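Local coordinates for protein endonuclease V (Homo sapiens, PDB 6OZE) that cleaves inosine-containing RNA as a metal-dependent endoribonuclease of the RNase H-like clan, at residues Pro112-Val117 against Pro141-Ala146; Arg91-Leu96 against Ser132-Leu137. The protein carries 4 engineered substitutions. All coordinates share one frame; numbering follows the deposited sequence.

Overall arrangement
Both contacts belong to the single RNase H-like domain and lie close together, their centres about 11 Å apart. Along the chain their segments alternate: 91-96, then 112-117, then 132-137, then 141-146. Interaction 1 pairs two parallel neighbours, strands 115-118 and 142-146, in the middle of the mixed sheet. Interaction 2 packs helix 89-106 against helix 130-138, the helix that links those two strands, on one side of that sheet. The layers touch directly: Leu115 CD1 lies 3.8 Å from Leu134 CD2. The Leu115, Cys142 and Val117 face of the strand pair thus shares a hydrophobic layer with the helix pair; the other face is covered by helix 209-218.

Interaction 1 of 2, residues Pro112-Val117 against Pro141-Ala146; sequences PQVLLV and PCVGVA
Leu116 lays its CD2 methyl along the flank of Val143, 3.7 Å from Val143 CB, the two side chains running side by side and pointing the same way. They sit on neighbouring parallel strands of the RNase H-like sheet, the two strands of a beta-alpha-beta unit whose connecting helix is 130-138. Leu116 CG stands anti to its own carbonyl carbon (chi1 -58°), and from there the branch reaches CD2 across to Val143. Helix 209-218 covers this face, with Leu215 on Leu116 and Ala212 on Val143.

Leu115, Cys142 and Val117 project from the other face, toward helix 130-138. In the conformer given, Cys142 SG lies 3.7 Å from Leu115 CD1; small and apolar enough for this buried place, the compact thiol also touches Leu115 CB, with Val117 CG2 farther off. Beta-branched valines suit the extended backbone, while Gly144, paired with Val117, contributes no side chain to that face.

The ladder begins at Pro141, whose ring has no N-H to give but whose carbonyl O accepts Leu115 N at 2.9 Å. That oxygen also receives a CA-H contact from Val114 CA at 3.2 Å. Next, Val143 N binds Leu115 O, and Val117 N lies almost on the extension of the Val143 C=O bond (178°), though the N-H...O angle is 159°. The last rung is Val145 N to Val117 O, 2.9 Å long.

Interaction 2 of 2, residues Arg91-Leu96 against Ser132-Leu137; sequences REVPFL and SHLGVL. Engineered in segment 132-137: Ser132 (natural residue Cys).
Val93 is the knob of this helix pair: its two methyls sit in the hollow lined by Val130, His133, Leu134 and Leu137, a knob-into-hole fit. CG2 rests 3.9 Å from Leu134 N, with Leu134 CB and His133 CB beside it. CG1, anti to the backbone N (chi1 168°), reaches along the same helix to Leu137 CD1 (3.9 Å) and the His133 ring. A short branched residue suits this spot, since its two methyls can meet the Leu134 backbone and the more exposed Leu137 side chain at once.

One turn further on, Leu96 makes the second bump. Its side chain crosses that of Leu134 at about a right angle, with Leu96 CB 4.0 Å from Leu134 CD1. Leu134 can thus bridge Val93 through CB and Leu96 through its branch end. The His133 ring is met obliquely by Val93; it also meets Phe90 edge-to-face, and Leu137 CD1 lies at its edge, in plane.

No hydrogen bond joins the segments; the contact rests on the fit of apolar side chains. The axes of the two short segments come within 9.8 Å and cross at -36°, a helix-on-helix packing over one side of the central sheet, as in the layered alpha/beta architecture of the RNase H-like fold.

Interaction 1 of 2, residues Pro112-Val117 against Pro141-Ala146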
loop_
_atom_site.group_PDB
_atom_site.type_symbol
_atom_site.label_atom_id
_atom_site.label_comp_id
_atom_site.label_asym_id
_atom_site.label_seq_id
_atom_site.Cartn_x
_atom_site.Cartn_y
_atom_site.Cartn_z
ATOM N N PRO A 112 11.920 -5.656 -6.345
ATOM C CA PRO A 112 11.100 -4.599 -6.942
ATOM C C PRO A 112 11.753 -3.233 -6.795
ATOM O O PRO A 112 12.485 -2.962 -5.840
ATOM C CB PRO A 112 9.802 -4.671 -6.135
ATOM C CG PRO A 112 10.189 -5.296 -4.825
ATOM C CD PRO A 112 11.279 -6.276 -5.173
ATOM N N GLN A 113 11.452 -2.347 -7.744
ATOM C CA GLN A 113 11.915 -0.968 -7.647
ATOM C C GLN A 113 10.942 -0.083 -6.878
ATOM O O GLN A 113 11.293 1.058 -6.530
ATOM C CB GLN A 113 12.138 -0.401 -9.055
ATOM C CG GLN A 113 13.305 -1.056 -9.776
ATOM C CD GLN A 113 13.223 -0.875 -11.265
ATOM O OE1 GLN A 113 12.520 -1.620 -11.940
ATOM N NE2 GLN A 113 13.925 0.126 -11.793
ATOM N N VAL A 114 9.743 -0.591 -6.615
ATOM C CA VAL A 114 8.691 0.135 -5.913
ATOM C C VAL A 114 7.692 -0.909 -5.437
ATOM O O VAL A 114 7.481 -1.931 -6.098
ATOM C CB VAL A 114 8.031 1.174 -6.868
ATOM C CG1 VAL A 114 7.505 0.494 -8.151
ATOM C CG2 VAL A 114 6.894 1.921 -6.169
ATOM N N LEU A 115 7.066 -0.651 -4.292
ATOM C CA LEU A 115 6.025 -1.522 -3.765
ATOM C C LEU A 115 4.703 -0.778 -3.778
ATOM O O LEU A 115 4.628 0.365 -3.312
ATOM C CB LEU A 115 6.314 -1.911 -2.309
ATOM C CG LEU A 115 7.560 -2.738 -2.010
ATOM C CD1 LEU A 115 7.677 -2.936 -0.485
ATOM C CD2 LEU A 115 7.460 -4.071 -2.718
ATOM N N LEU A 116 3.670 -1.442 -4.268
ATOM C CA LEU A 116 2.293 -1.019 -4.055
ATOM C C LEU A 116 1.768 -1.803 -2.858
ATOM O O LEU A 116 1.774 -3.044 -2.867
ATOM C CB LEU A 116 1.431 -1.281 -5.285
ATOM C CG LEU A 116 1.889 -0.622 -6.594
ATOM C CD1 LEU A 116 0.812 -0.809 -7.667
ATOM C CD2 LEU A 116 2.212 0.873 -6.419
ATOM N N VAL A 117 1.310 -1.083 -1.842
ATOM C CA VAL A 117 0.949 -1.660 -0.549
ATOM C C VAL A 117 -0.551 -1.550 -0.367
ATOM O O VAL A 117 -1.121 -0.463 -0.521
ATOM C CB VAL A 117 1.661 -0.899 0.574
ATOM C CG1 VAL A 117 1.277 -1.460 1.943
ATOM C CG2 VAL A 117 3.133 -0.983 0.365
ATOM N N PRO A 141 10.935 2.780 -2.570
ATOM C CA PRO A 141 9.752 3.547 -2.957
ATOM C C PRO A 141 8.501 2.732 -2.687
ATOM O O PRO A 141 8.418 1.545 -3.029
ATOM C CB PRO A 141 9.964 3.769 -4.458
ATOM C CG PRO A 141 11.467 3.770 -4.616
ATOM C CD PRO A 141 11.924 2.688 -3.660
ATOM N N CYS A 142 7.536 3.345 -2.000
ATOM C CA CYS A 142 6.308 2.651 -1.641
ATOM C C CYS A 142 5.121 3.580 -1.821
ATOM O O CYS A 142 5.203 4.769 -1.504
ATOM C CB CYS A 142 6.313 2.189 -0.179
ATOM S SG CYS A 142 7.273 0.708 0.175
ATOM N N VAL A 143 4.023 3.009 -2.309
ATOM C CA VAL A 143 2.768 3.717 -2.535
ATOM C C VAL A 143 1.683 3.031 -1.714
ATOM O O VAL A 143 1.539 1.800 -1.772
ATOM C CB VAL A 143 2.394 3.667 -4.022
ATOM C CG1 VAL A 143 1.022 4.326 -4.256
ATOM C CG2 VAL A 143 3.479 4.326 -4.849
ATOM N N GLY A 144 0.910 3.824 -0.979
ATOM C CA GLY A 144 -0.257 3.297 -0.300
ATOM C C GLY A 144 -1.457 3.280 -1.225
ATOM O O GLY A 144 -1.825 4.316 -1.796
ATOM N N VAL A 145 -2.050 2.108 -1.427
ATOM C CA VAL A 145 -3.239 1.937 -2.257
ATOM C C VAL A 145 -4.334 1.423 -1.341
ATOM O O VAL A 145 -4.312 0.254 -0.932
ATOM C CB VAL A 145 -2.997 0.948 -3.410
ATOM C CG1 VAL A 145 -4.261 0.785 -4.262
ATOM C CG2 VAL A 145 -1.796 1.381 -4.240
ATOM N N ALA A 146 -5.294 2.281 -1.017
ATOM C CA ALA A 146 -6.377 1.927 -0.118
ATOM C C ALA A 146 -7.690 1.833 -0.882
ATOM O O ALA A 146 -7.947 2.600 -1.820
ATOM C CB ALA A 146 -6.496 2.916 1.043
#

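Interaction 2 of 2, residues Arg91-Leu96 against Ser132-Leu137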
loop_
_atom_site.group_PDB
_atom_site.type_symbol
_atom_site.label_atom_id
_atom_site.label_comp_id
_atom_site.label_asym_id
_atom_site.label_seq_id
_atom_site.Cartn_x
_atom_site.Cartn_y
_atom_site.Cartn_z
ATOM N N ARG A 91 1.527 -4.597 13.521
ATOM C CA ARG A 91 1.154 -5.999 13.383
ATOM C C ARG A 91 1.671 -6.615 12.093
ATOM O O ARG A 91 2.045 -7.792 12.086
ATOM C CB ARG A 91 -0.369 -6.145 13.426
ATOM C CG ARG A 91 -1.036 -5.257 14.459
ATOM C CD ARG A 91 -2.051 -6.024 15.261
ATOM N NE ARG A 91 -3.099 -6.617 14.444
ATOM C CZ ARG A 91 -3.739 -7.736 14.764
ATOM N NH1 ARG A 91 -3.426 -8.396 15.868
ATOM N NH2 ARG A 91 -4.689 -8.201 13.973
ATOM N N GLU A 92 1.713 -5.842 11.008
ATOM C CA GLU A 92 1.921 -6.354 9.655
ATOM C C GLU A 92 3.336 -6.167 9.129
ATOM O O GLU A 92 3.868 -7.062 8.458
ATOM C CB GLU A 92 0.962 -5.664 8.681
ATOM C CG GLU A 92 -0.500 -5.984 8.898
ATOM C CD GLU A 92 -1.376 -5.389 7.810
ATOM O OE1 GLU A 92 -0.819 -4.818 6.850
ATOM O OE2 GLU A 92 -2.615 -5.498 7.911
ATOM N N VAL A 93 3.952 -5.010 9.391
ATOM C CA VAL A 93 5.269 -4.723 8.807
ATOM C C VAL A 93 6.323 -5.776 9.113
ATOM O O VAL A 93 7.110 -6.107 8.205
ATOM C CB VAL A 93 5.700 -3.285 9.127
ATOM C CG1 VAL A 93 7.165 -3.086 8.780
ATOM C CG2 VAL A 93 4.857 -2.285 8.353
ATOM N N PRO A 94 6.426 -6.343 10.332
ATOM C CA PRO A 94 7.475 -7.348 10.564
ATOM C C PRO A 94 7.474 -8.463 9.535
ATOM O O PRO A 94 8.540 -8.895 9.077
ATOM C CB PRO A 94 7.151 -7.875 11.964
ATOM C CG PRO A 94 6.480 -6.742 12.632
ATOM C CD PRO A 94 5.655 -6.089 11.566
ATOM N N PHE A 95 6.293 -8.942 9.159
ATOM C CA PHE A 95 6.218 -10.076 8.249
ATOM C C PHE A 95 6.477 -9.669 6.812
ATOM O O PHE A 95 7.145 -10.398 6.069
ATOM C CB PHE A 95 4.868 -10.768 8.407
ATOM C CG PHE A 95 4.599 -11.169 9.812
ATOM C CD1 PHE A 95 5.249 -12.259 10.360
ATOM C CD2 PHE A 95 3.755 -10.422 10.614
ATOM C CE1 PHE A 95 5.032 -12.623 11.671
ATOM C CE2 PHE A 95 3.545 -10.782 11.936
ATOM C CZ PHE A 95 4.178 -11.884 12.459
ATOM N N LEU A 96 5.964 -8.513 6.403
ATOM C CA LEU A 96 6.240 -8.057 5.054
ATOM C C LEU A 96 7.716 -7.739 4.888
ATOM O O LEU A 96 8.316 -8.050 3.854
ATOM C CB LEU A 96 5.383 -6.829 4.751
ATOM C CG LEU A 96 3.880 -7.102 4.772
ATOM C CD1 LEU A 96 3.116 -5.797 4.464
ATOM C CD2 LEU A 96 3.534 -8.163 3.741
ATOM N N SER A 132 4.051 3.768 4.529
ATOM C CA SER A 132 5.190 4.596 4.911
ATOM C C SER A 132 6.121 3.838 5.841
ATOM O O SER A 132 7.350 3.955 5.741
ATOM C CB SER A 132 4.700 5.843 5.634
ATOM O OG SER A 132 4.046 6.693 4.709
ATOM N N HIS A 133 5.537 3.082 6.768
ATOM C CA HIS A 133 6.310 2.334 7.747
ATOM C C HIS A 133 7.132 1.257 7.049
ATOM O O HIS A 133 8.334 1.104 7.317
ATOM C CB HIS A 133 5.314 1.730 8.738
ATOM C CG HIS A 133 5.886 1.359 10.076
ATOM N ND1 HIS A 133 5.199 1.597 11.245
ATOM C CD2 HIS A 133 7.050 0.768 10.432
ATOM C CE1 HIS A 133 5.911 1.157 12.272
ATOM N NE2 HIS A 133 7.045 0.665 11.804
ATOM N N LEU A 134 6.508 0.521 6.122
ATOM C CA LEU A 134 7.248 -0.467 5.345
ATOM C C LEU A 134 8.268 0.208 4.434
ATOM O O LEU A 134 9.392 -0.285 4.279
ATOM C CB LEU A 134 6.267 -1.323 4.535
ATOM C CG LEU A 134 6.882 -2.436 3.689
ATOM C CD1 LEU A 134 7.534 -3.516 4.577
ATOM C CD2 LEU A 134 5.807 -3.046 2.808
ATOM N N GLY A 135 7.897 1.339 3.815
ATOM C CA GLY A 135 8.826 2.015 2.921
ATOM C C GLY A 135 10.095 2.481 3.613
ATOM O O GLY A 135 11.203 2.302 3.099
ATOM N N VAL A 136 9.963 3.108 4.782
ATOM C CA VAL A 136 11.143 3.620 5.480
ATOM C C VAL A 136 12.059 2.475 5.899
ATOM O O VAL A 136 13.288 2.577 5.820
ATOM C CB VAL A 136 10.722 4.498 6.678
ATOM C CG1 VAL A 136 11.879 4.702 7.642
ATOM C CG2 VAL A 136 10.200 5.851 6.190
ATOM N N LEU A 137 11.468 1.367 6.368
ATOM C CA LEU A 137 12.277 0.263 6.875
ATOM C C LEU A 137 12.925 -0.546 5.754
ATOM O O LEU A 137 14.056 -1.008 5.918
ATOM C CB LEU A 137 11.433 -0.621 7.792
ATOM C CG LEU A 137 11.102 -0.011 9.158
ATOM C CD1 LEU A 137 10.165 -0.935 9.918
ATOM C CD2 LEU A 137 12.365 0.246 9.979
#